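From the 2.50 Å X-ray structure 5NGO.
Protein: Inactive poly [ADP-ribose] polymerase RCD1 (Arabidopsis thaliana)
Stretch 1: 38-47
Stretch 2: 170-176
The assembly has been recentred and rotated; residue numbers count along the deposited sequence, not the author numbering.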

# COMPACT_ATOMS: atom_id res chain seq x y z
N ILE A 38 -7.19 -8.56 16.29
CA ILE A 38 -7.60 -7.36 15.58
C ILE A 38 -7.26 -7.46 14.10
O ILE A 38 -8.08 -7.11 13.26
CB ILE A 38 -7.01 -6.07 16.20
CG1 ILE A 38 -7.61 -5.86 17.60
CG2 ILE A 38 -7.32 -4.85 15.34
CD1 ILE A 38 -6.94 -4.76 18.38
N ALA A 39 -6.05 -7.93 13.78
CA ALA A 39 -5.67 -8.15 12.38
C ALA A 39 -6.60 -9.13 11.69
O ALA A 39 -6.97 -8.92 10.56
CB ALA A 39 -4.22 -8.60 12.28
N GLU A 40 -6.98 -10.20 12.36
CA GLU A 40 -7.98 -11.16 11.83
C GLU A 40 -9.34 -10.51 11.59
O GLU A 40 -9.93 -10.72 10.53
CB GLU A 40 -8.12 -12.37 12.74
CG GLU A 40 -6.89 -13.26 12.70
CD GLU A 40 -6.83 -14.34 13.78
OE1 GLU A 40 -7.83 -14.54 14.52
OE2 GLU A 40 -5.76 -15.00 13.84
N ALA A 41 -9.82 -9.71 12.55
CA ALA A 41 -11.08 -9.00 12.38
C ALA A 41 -11.00 -7.99 11.24
O ALA A 41 -11.95 -7.84 10.46
CB ALA A 41 -11.51 -8.32 13.67
N ARG A 42 -9.85 -7.31 11.12
CA ARG A 42 -9.62 -6.37 10.03
C ARG A 42 -9.52 -7.05 8.66
O ARG A 42 -9.93 -6.47 7.67
CB ARG A 42 -8.37 -5.52 10.31
CG ARG A 42 -8.14 -4.43 9.27
CD ARG A 42 -7.28 -3.30 9.77
NE ARG A 42 -7.97 -2.48 10.77
CZ ARG A 42 -8.91 -1.56 10.52
NH1 ARG A 42 -9.32 -1.31 9.27
NH2 ARG A 42 -9.45 -0.89 11.54
N LEU A 43 -8.99 -8.26 8.61
CA LEU A 43 -8.94 -9.05 7.38
C LEU A 43 -10.33 -9.50 6.99
O LEU A 43 -10.67 -9.46 5.80
CB LEU A 43 -8.04 -10.29 7.54
CG LEU A 43 -7.89 -11.17 6.30
CD1 LEU A 43 -7.45 -10.36 5.08
CD2 LEU A 43 -6.92 -12.32 6.61
N ALA A 44 -11.13 -9.93 7.96
CA ALA A 44 -12.53 -10.29 7.69
C ALA A 44 -13.31 -9.10 7.12
O ALA A 44 -14.09 -9.28 6.19
CB ALA A 44 -13.18 -10.83 8.95
N LEU A 45 -13.09 -7.90 7.67
CA LEU A 45 -13.73 -6.68 7.14
C LEU A 45 -13.34 -6.42 5.69
O LEU A 45 -14.20 -6.22 4.85
CB LEU A 45 -13.35 -5.47 8.01
CG LEU A 45 -14.05 -4.13 7.77
CD1 LEU A 45 -14.04 -3.33 9.07
CD2 LEU A 45 -13.45 -3.29 6.67
N PHE A 46 -12.04 -6.45 5.43
CA PHE A 46 -11.49 -6.30 4.07
C PHE A 46 -12.08 -7.33 3.11
O PHE A 46 -12.49 -6.97 2.02
CB PHE A 46 -9.94 -6.43 4.14
CG PHE A 46 -9.25 -6.35 2.80
CD1 PHE A 46 -8.89 -5.12 2.27
CD2 PHE A 46 -8.93 -7.50 2.09
CE1 PHE A 46 -8.23 -5.04 1.04
CE2 PHE A 46 -8.27 -7.42 0.87
CZ PHE A 46 -7.93 -6.18 0.35
N GLN A 47 -12.15 -8.60 3.52
CA GLN A 47 -12.71 -9.67 2.67
C GLN A 47 -14.20 -9.51 2.38
O GLN A 47 -14.67 -9.95 1.33
CB GLN A 47 -12.39 -11.06 3.23
CG GLN A 47 -10.95 -11.47 2.94
CD GLN A 47 -10.49 -12.72 3.68
OE1 GLN A 47 -11.03 -13.10 4.72
NE2 GLN A 47 -9.43 -13.35 3.15
N MET A 170 -10.00 4.26 2.76
CA MET A 170 -8.73 3.83 3.33
C MET A 170 -8.87 2.66 4.29
O MET A 170 -7.98 1.81 4.36
CB MET A 170 -7.99 4.98 4.00
CG MET A 170 -8.42 5.31 5.40
SD MET A 170 -7.32 6.54 6.15
CE MET A 170 -7.72 8.02 5.22
N ASN A 171 -9.98 2.60 5.02
CA ASN A 171 -10.19 1.53 6.00
C ASN A 171 -10.90 0.30 5.45
O ASN A 171 -10.79 -0.77 6.05
CB ASN A 171 -10.92 2.06 7.23
CG ASN A 171 -10.03 2.95 8.09
OD1 ASN A 171 -8.83 2.74 8.16
ND2 ASN A 171 -10.60 3.97 8.72
N THR A 172 -11.60 0.44 4.33
CA THR A 172 -12.29 -0.67 3.68
C THR A 172 -11.44 -1.37 2.60
O THR A 172 -11.57 -2.56 2.41
CB THR A 172 -13.60 -0.17 3.01
OG1 THR A 172 -13.33 1.02 2.26
CG2 THR A 172 -14.64 0.14 4.04
N HIS A 173 -10.59 -0.62 1.91
CA HIS A 173 -9.97 -1.07 0.66
C HIS A 173 -8.46 -1.36 0.80
O HIS A 173 -7.81 -1.67 -0.20
CB HIS A 173 -10.22 0.00 -0.41
CG HIS A 173 -11.63 0.05 -0.92
ND1 HIS A 173 -12.00 -0.73 -1.98
CD2 HIS A 173 -12.72 0.80 -0.61
CE1 HIS A 173 -13.27 -0.51 -2.28
NE2 HIS A 173 -13.72 0.43 -1.47
N ILE A 174 -7.90 -1.27 2.02
CA ILE A 174 -6.47 -1.56 2.25
C ILE A 174 -6.31 -2.49 3.45
O ILE A 174 -6.78 -2.17 4.53
CB ILE A 174 -5.64 -0.28 2.50
CG1 ILE A 174 -5.79 0.69 1.33
CG2 ILE A 174 -4.15 -0.63 2.71
CD1 ILE A 174 -5.19 2.05 1.57
N PHE A 175 -5.65 -3.62 3.26
CA PHE A 175 -5.27 -4.47 4.38
C PHE A 175 -3.73 -4.55 4.46
O PHE A 175 -3.11 -5.19 3.62
CB PHE A 175 -5.86 -5.87 4.26
CG PHE A 175 -5.41 -6.80 5.35
CD1 PHE A 175 -5.75 -6.57 6.66
CD2 PHE A 175 -4.59 -7.88 5.05
CE1 PHE A 175 -5.32 -7.42 7.67
CE2 PHE A 175 -4.15 -8.74 6.06
CZ PHE A 175 -4.51 -8.51 7.36
N PRO A 176 -3.12 -3.89 5.47
CA PRO A 176 -1.69 -4.05 5.74
C PRO A 176 -1.37 -5.42 6.22
O PRO A 176 -1.91 -5.82 7.21
CB PRO A 176 -1.40 -3.00 6.83
CG PRO A 176 -2.66 -2.29 7.08
CD PRO A 176 -3.78 -3.05 6.49

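Residues 38-47 form a continuous stretch of helix, held by i to i+4 backbone hydrogen bonds such as Phe46 N to Arg42 O (3.1 Å). Strand 174-176 runs roughly antiparallel to it, at 153° between the N-to-C directions and 8.6 Å at closest approach of the axes. The backbones draw nearer before the strand begins: Phe46 CA lies 5.7 Å from Thr172 CA, whereas Ala39 CA and Pro176 CA are 8.8 Å apart.

No hydrogen bond links the two stretches, and the contact rests largely on packing around two phenylalanines. Phe175, whose CA-to-CB bond points toward the helix, is the residue most covered. Leu43 CD1 sits over one face of its ring, 3.9 Å from the centroid of the Phe175 ring in a CH-pi contact, while Arg42 CG meets the ring edge, 4.1 Å from Phe175 CD1. Phe46 repeats the arrangement with the roles reversed: Phe175 CB lies over a face of its ring, 3.9 Å from the Phe46 ring centroid. Phe175 thus offers its ring to Leu43 and its CB to Phe46. At the edge of the Phe46 ring, CE1 is 3.6 Å from His173 O.

At Asn171 the helix meets backbone rather than an aromatic ring. Leu45 CD2 lies 3.7 Å from Asn171 O, and Arg42 NH1 approaches that same Asn171 O edge-on at 3.6 Å.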